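Local coordinates for antigen MTB48, Mycobacterial protein (PDB 4WJ1) that is exported by the ESX-1 type VII secretion system and is probably involved in DNA conjugation, at least in recipient cells, at residues T25-D37 with A153-Y166. Sequence-based numbering, arbitrary orientation.
Sequences TRPEGPGDATKPD and ALSMKYFRDQWRDY
Pro30 fits into the corner formed by Trp163 and Tyr166, making the main apolar contact between the extended chain 25-37 and the helix that begins at Leu154. Its CG sits over the centre of the indole six-membered ring, 3.4 Å from the centroid and 17° off the normal, while CD makes a second CH-pi contact with the Tyr166 face. Gly29 CA rests on the same phenol face, shifted toward its rim. Farther along, Ala33 CB touches both Phe159 CB, at 3.6 Å, and, roughly at right angles to it, the selenium of selenomethionine Met156, and Pro36 CB packs against Ala153 CB where the helix starts.

Four direct hydrogen bonds join the segments. With CG of Tyr166 anti to its own N (chi1 -159°), the phenol points onward along the helix direction, toward the N-terminal end of 25-37, where OH donates to Pro27 O at 2.6 Å, almost in line with that C=O; a weak bond from Arg26 NH1 also reaches this hydroxyl, although the guanidinium's salt bridge is to Asp64. Gly31 N gives a straight bond (165°) to Gln162 OE1, approaching from above the amide plane. Thr34 N is bound by Ser155 OG at 2.7 Å. Single waters bridge Gly31 O to Trp163 NE1 and Thr34 O to Met156 N.

The loop leading from helix 12-22 to helix 40-96 thus runs lengthwise along helix 154-178, joining the PE and PPE regions of this EspB piece. Several of its backbone polar groups are met by side chains of Ser155, Gln162 and Tyr166 and by water, while Pro30 O and Ala33 O turn to Lys57 and Tyr46 of helix 40-96. Backbone-binding side chains and waters, with CH-pi and apolar contacts, hold the loop to the helix.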
loop_
_atom_site.group_PDB
_atom_site.type_symbol
_atom_site.label_atom_id
_atom_site.label_comp_id
_atom_site.label_asym_id
_atom_site.label_seq_id
_atom_site.Cartn_x
_atom_site.Cartn_y
_atom_site.Cartn_z
ATOM N N THR A 25 8.930 12.531 -4.737
ATOM C CA THR A 25 8.152 12.366 -3.526
ATOM C C THR A 25 6.846 11.679 -3.823
ATOM O O THR A 25 6.094 12.105 -4.689
ATOM C CB THR A 25 7.882 13.695 -2.866
ATOM O OG1 THR A 25 9.134 14.305 -2.566
ATOM C CG2 THR A 25 7.120 13.487 -1.568
ATOM N N ARG A 26 6.602 10.589 -3.114
ATOM C CA ARG A 26 5.322 9.902 -3.186
ATOM C C ARG A 26 4.308 10.697 -2.359
ATOM O O ARG A 26 4.598 11.060 -1.223
ATOM C CB ARG A 26 5.461 8.475 -2.667
ATOM C CG ARG A 26 4.193 7.673 -2.680
ATOM C CD ARG A 26 4.497 6.238 -2.338
ATOM N NE ARG A 26 5.193 6.106 -1.059
ATOM C CZ ARG A 26 4.565 5.961 0.108
ATOM N NH1 ARG A 26 3.238 5.949 0.147
ATOM N NH2 ARG A 26 5.254 5.836 1.235
ATOM N N PRO A 27 3.135 11.008 -2.941
ATOM C CA PRO A 27 2.122 11.770 -2.201
ATOM C C PRO A 27 1.713 11.060 -0.925
ATOM O O PRO A 27 1.713 9.824 -0.891
ATOM C CB PRO A 27 0.947 11.846 -3.180
ATOM C CG PRO A 27 1.582 11.705 -4.527
ATOM C CD PRO A 27 2.713 10.737 -4.327
ATOM N N GLU A 28 1.386 11.837 0.101
ATOM C CA GLU A 28 0.897 11.307 1.361
ATOM C C GLU A 28 -0.288 10.374 1.154
ATOM O O GLU A 28 -1.233 10.714 0.448
ATOM C CB GLU A 28 0.504 12.451 2.291
ATOM C CG GLU A 28 1.600 12.862 3.257
ATOM C CD GLU A 28 1.827 11.824 4.342
ATOM O OE1 GLU A 28 0.832 11.427 4.999
ATOM O OE2 GLU A 28 2.997 11.404 4.531
ATOM N N GLY A 29 -0.229 9.200 1.778
ATOM C CA GLY A 29 -1.262 8.190 1.640
ATOM C C GLY A 29 -2.539 8.433 2.436
ATOM O O GLY A 29 -2.741 9.495 3.050
ATOM N N PRO A 30 -3.434 7.436 2.408
ATOM C CA PRO A 30 -4.742 7.438 3.065
ATOM C C PRO A 30 -4.673 7.798 4.533
ATOM O O PRO A 30 -3.703 7.459 5.207
ATOM C CB PRO A 30 -5.214 5.998 2.895
ATOM C CG PRO A 30 -4.608 5.602 1.592
ATOM C CD PRO A 30 -3.256 6.251 1.552
ATOM N N GLY A 31 -5.704 8.484 5.025
ATOM C CA GLY A 31 -5.791 8.739 6.442
ATOM C C GLY A 31 -6.199 7.492 7.199
ATOM O O GLY A 31 -6.188 6.391 6.681
ATOM N N ASP A 32 -6.571 7.678 8.451
ATOM C CA ASP A 32 -6.985 6.582 9.294
ATOM C C ASP A 32 -8.531 6.493 9.244
ATOM O O ASP A 32 -9.176 7.190 8.458
ATOM C CB ASP A 32 -6.450 6.822 10.706
ATOM C CG ASP A 32 -6.301 5.561 11.503
ATOM O OD1 ASP A 32 -6.798 4.498 11.068
ATOM O OD2 ASP A 32 -5.694 5.651 12.588
ATOM N N ALA A 33 -9.118 5.641 10.076
ATOM C CA ALA A 33 -10.558 5.452 10.094
ATOM C C ALA A 33 -10.973 4.980 11.471
ATOM O O ALA A 33 -10.133 4.462 12.207
ATOM C CB ALA A 33 -10.976 4.444 9.045
ATOM N N THR A 34 -12.256 5.153 11.818
ATOM C CA THR A 34 -12.789 4.559 13.037
ATOM C C THR A 34 -13.907 3.537 12.749
ATOM O O THR A 34 -14.540 3.588 11.694
ATOM C CB THR A 34 -13.304 5.642 13.985
ATOM O OG1 THR A 34 -14.335 6.392 13.342
ATOM C CG2 THR A 34 -12.185 6.579 14.358
ATOM N N LYS A 35 -14.094 2.587 13.675
ATOM C CA LYS A 35 -15.211 1.618 13.686
ATOM C C LYS A 35 -16.578 2.282 13.632
ATOM O O LYS A 35 -16.789 3.269 14.318
ATOM C CB LYS A 35 -15.205 0.787 14.974
ATOM C CG LYS A 35 -14.212 -0.295 15.042
ATOM C CD LYS A 35 -13.712 -0.452 16.462
ATOM C CE LYS A 35 -14.846 -0.714 17.395
ATOM N NZ LYS A 35 -14.326 -1.117 18.732
ATOM N N PRO A 36 -17.526 1.700 12.883
ATOM C CA PRO A 36 -18.907 2.203 12.842
ATOM C C PRO A 36 -19.645 1.943 14.146
ATOM O O PRO A 36 -20.499 2.727 14.520
ATOM C CB PRO A 36 -19.553 1.418 11.694
ATOM C CG PRO A 36 -18.447 0.662 11.030
ATOM C CD PRO A 36 -17.312 0.559 11.978
ATOM N N ASP A 37 -19.312 0.855 14.831
ATOM C CA ASP A 37 -20.009 0.477 16.056
ATOM C C ASP A 37 -19.148 -0.490 16.853
ATOM O O ASP A 37 -18.057 -0.849 16.421
ATOM C CB ASP A 37 -21.365 -0.158 15.735
ATOM C CG ASP A 37 -21.239 -1.382 14.824
ATOM O OD1 ASP A 37 -20.649 -2.399 15.261
ATOM O OD2 ASP A 37 -21.731 -1.329 13.668
ATOM N N ALA A 153 -21.424 4.431 8.771
ATOM C CA ALA A 153 -20.019 4.034 8.619
ATOM C C ALA A 153 -19.273 4.981 7.707
ATOM O O ALA A 153 -18.526 4.551 6.832
ATOM C CB ALA A 153 -19.918 2.619 8.093
ATOM N N LEU A 154 -19.512 6.270 7.908
ATOM C CA LEU A 154 -18.914 7.317 7.089
ATOM C C LEU A 154 -17.397 7.326 7.130
ATOM O O LEU A 154 -16.761 7.625 6.119
ATOM C CB LEU A 154 -19.434 8.688 7.521
ATOM C CG LEU A 154 -20.939 8.862 7.342
ATOM C CD1 LEU A 154 -21.384 10.214 7.882
ATOM C CD2 LEU A 154 -21.281 8.715 5.870
ATOM N N SER A 155 -16.823 7.042 8.300
ATOM C CA SER A 155 -15.367 6.999 8.433
ATOM C C SER A 155 -14.798 5.897 7.540
ATOM O O SER A 155 -13.932 6.148 6.701
ATOM C CB SER A 155 -14.945 6.773 9.885
ATOM O OG SER A 155 -13.528 6.773 10.000
HETATM N N MSE A 156 -15.330 4.690 7.710
HETATM C CA MSE A 156 -14.936 3.551 6.905
HETATM C C MSE A 156 -15.155 3.808 5.426
HETATM O O MSE A 156 -14.313 3.454 4.601
HETATM C CB MSE A 156 -15.686 2.297 7.357
HETATM C CG MSE A 156 -15.117 1.720 8.649
HETATM SE SE MSE A 156 -13.186 1.363 8.536
HETATM C CE MSE A 156 -13.129 0.451 6.840
ATOM N N LYS A 157 -16.257 4.460 5.082
ATOM C CA LYS A 157 -16.522 4.750 3.676
ATOM C C LYS A 157 -15.512 5.749 3.128
ATOM O O LYS A 157 -15.105 5.651 1.981
ATOM C CB LYS A 157 -17.949 5.259 3.484
ATOM C CG LYS A 157 -18.982 4.134 3.515
ATOM C CD LYS A 157 -20.400 4.643 3.712
ATOM C CE LYS A 157 -21.397 3.493 3.637
ATOM N NZ LYS A 157 -22.718 3.851 4.247
ATOM N N TYR A 158 -15.077 6.695 3.947
ATOM C CA TYR A 158 -14.095 7.650 3.470
ATOM C C TYR A 158 -12.723 6.961 3.290
ATOM O O TYR A 158 -11.992 7.223 2.336
ATOM C CB TYR A 158 -13.982 8.817 4.428
ATOM C CG TYR A 158 -13.174 9.933 3.854
ATOM C CD1 TYR A 158 -13.375 10.341 2.546
ATOM C CD2 TYR A 158 -12.207 10.589 4.614
ATOM C CE1 TYR A 158 -12.631 11.369 2.000
ATOM C CE2 TYR A 158 -11.456 11.614 4.077
ATOM C CZ TYR A 158 -11.679 12.005 2.769
ATOM O OH TYR A 158 -10.941 13.033 2.230
ATOM N N PHE A 159 -12.399 6.100 4.249
ATOM C CA PHE A 159 -11.228 5.256 4.231
ATOM C C PHE A 159 -11.224 4.465 2.937
ATOM O O PHE A 159 -10.223 4.428 2.223
ATOM C CB PHE A 159 -11.250 4.354 5.478
ATOM C CG PHE A 159 -10.268 3.182 5.454
ATOM C CD1 PHE A 159 -10.626 1.965 4.894
ATOM C CD2 PHE A 159 -9.030 3.282 6.082
ATOM C CE1 PHE A 159 -9.757 0.887 4.920
ATOM C CE2 PHE A 159 -8.153 2.212 6.107
ATOM C CZ PHE A 159 -8.514 1.011 5.520
ATOM N N ARG A 160 -12.369 3.869 2.620
ATOM C CA ARG A 160 -12.505 3.108 1.391
ATOM C C ARG A 160 -12.226 3.996 0.185
ATOM O O ARG A 160 -11.459 3.635 -0.691
ATOM C CB ARG A 160 -13.897 2.488 1.294
ATOM C CG ARG A 160 -14.118 1.608 0.079
ATOM C CD ARG A 160 -14.657 2.395 -1.111
ATOM N NE ARG A 160 -15.721 3.313 -0.719
ATOM C CZ ARG A 160 -16.994 2.955 -0.587
ATOM N NH1 ARG A 160 -17.348 1.694 -0.810
ATOM N NH2 ARG A 160 -17.910 3.851 -0.227
ATOM N N ASP A 161 -12.853 5.161 0.138
ATOM C CA ASP A 161 -12.629 6.084 -0.966
ATOM C C ASP A 161 -11.156 6.473 -1.077
ATOM O O ASP A 161 -10.613 6.576 -2.180
ATOM C CB ASP A 161 -13.479 7.346 -0.794
ATOM C CG ASP A 161 -14.973 7.083 -0.916
ATOM O OD1 ASP A 161 -15.371 5.995 -1.368
ATOM O OD2 ASP A 161 -15.756 7.986 -0.568
ATOM N N GLN A 162 -10.505 6.698 0.061
ATOM C CA GLN A 162 -9.130 7.167 0.035
ATOM C C GLN A 162 -8.173 6.121 -0.534
ATOM O O GLN A 162 -7.246 6.443 -1.264
ATOM C CB GLN A 162 -8.673 7.556 1.432
ATOM C CG GLN A 162 -9.288 8.811 1.983
ATOM C CD GLN A 162 -8.640 9.201 3.273
ATOM O OE1 GLN A 162 -7.761 10.042 3.285
ATOM N NE2 GLN A 162 -9.054 8.571 4.376
ATOM N N TRP A 163 -8.405 4.868 -0.175
ATOM C CA TRP A 163 -7.559 3.798 -0.630
ATOM C C TRP A 163 -7.815 3.557 -2.100
ATOM O O TRP A 163 -6.870 3.443 -2.889
ATOM C CB TRP A 163 -7.781 2.539 0.197
ATOM C CG TRP A 163 -6.945 2.592 1.422
ATOM C CD1 TRP A 163 -7.349 2.903 2.695
ATOM C CD2 TRP A 163 -5.529 2.370 1.498
ATOM N NE1 TRP A 163 -6.274 2.865 3.560
ATOM C CE2 TRP A 163 -5.147 2.544 2.845
ATOM C CE3 TRP A 163 -4.551 2.030 0.558
ATOM C CZ2 TRP A 163 -3.836 2.395 3.268
ATOM C CZ3 TRP A 163 -3.253 1.880 0.982
ATOM C CH2 TRP A 163 -2.903 2.061 2.323
ATOM N N ARG A 164 -9.084 3.516 -2.477
ATOM C CA ARG A 164 -9.434 3.324 -3.875
ATOM C C ARG A 164 -8.733 4.352 -4.751
ATOM O O ARG A 164 -8.209 4.028 -5.815
ATOM C CB ARG A 164 -10.938 3.420 -4.072
ATOM C CG ARG A 164 -11.390 3.278 -5.511
ATOM C CD ARG A 164 -12.819 3.773 -5.661
ATOM N NE ARG A 164 -12.880 5.211 -5.429
ATOM C CZ ARG A 164 -13.903 5.844 -4.865
ATOM N NH1 ARG A 164 -14.974 5.161 -4.473
ATOM N NH2 ARG A 164 -13.850 7.163 -4.691
ATOM N N ASP A 165 -8.694 5.590 -4.282
ATOM C CA ASP A 165 -8.182 6.662 -5.113
ATOM C C ASP A 165 -6.691 6.770 -5.080
ATOM O O ASP A 165 -6.101 7.489 -5.887
ATOM C CB ASP A 165 -8.785 7.974 -4.687
ATOM C CG ASP A 165 -10.248 8.045 -5.001
ATOM O OD1 ASP A 165 -10.732 7.357 -5.924
ATOM O OD2 ASP A 165 -10.916 8.806 -4.324
ATOM N N TYR A 166 -6.079 6.054 -4.149
ATOM C CA TYR A 166 -4.632 6.057 -4.036
ATOM C C TYR A 166 -4.021 5.125 -5.076
ATOM O O TYR A 166 -2.844 5.230 -5.399
ATOM C CB TYR A 166 -4.208 5.636 -2.641
ATOM C CG TYR A 166 -2.818 6.088 -2.272
ATOM C CD1 TYR A 166 -2.457 7.426 -2.382
ATOM C CD2 TYR A 166 -1.870 5.186 -1.797
ATOM C CE1 TYR A 166 -1.193 7.851 -2.039
ATOM C CE2 TYR A 166 -0.609 5.607 -1.441
ATOM C CZ TYR A 166 -0.279 6.940 -1.563
ATOM O OH TYR A 166 0.967 7.376 -1.207
HETATM O O HOH W 1 -5.245 4.091 6.075
HETATM O O HOH W 2 -9.054 10.265 7.029
HETATM O O HOH W 3 -16.834 3.948 10.384
#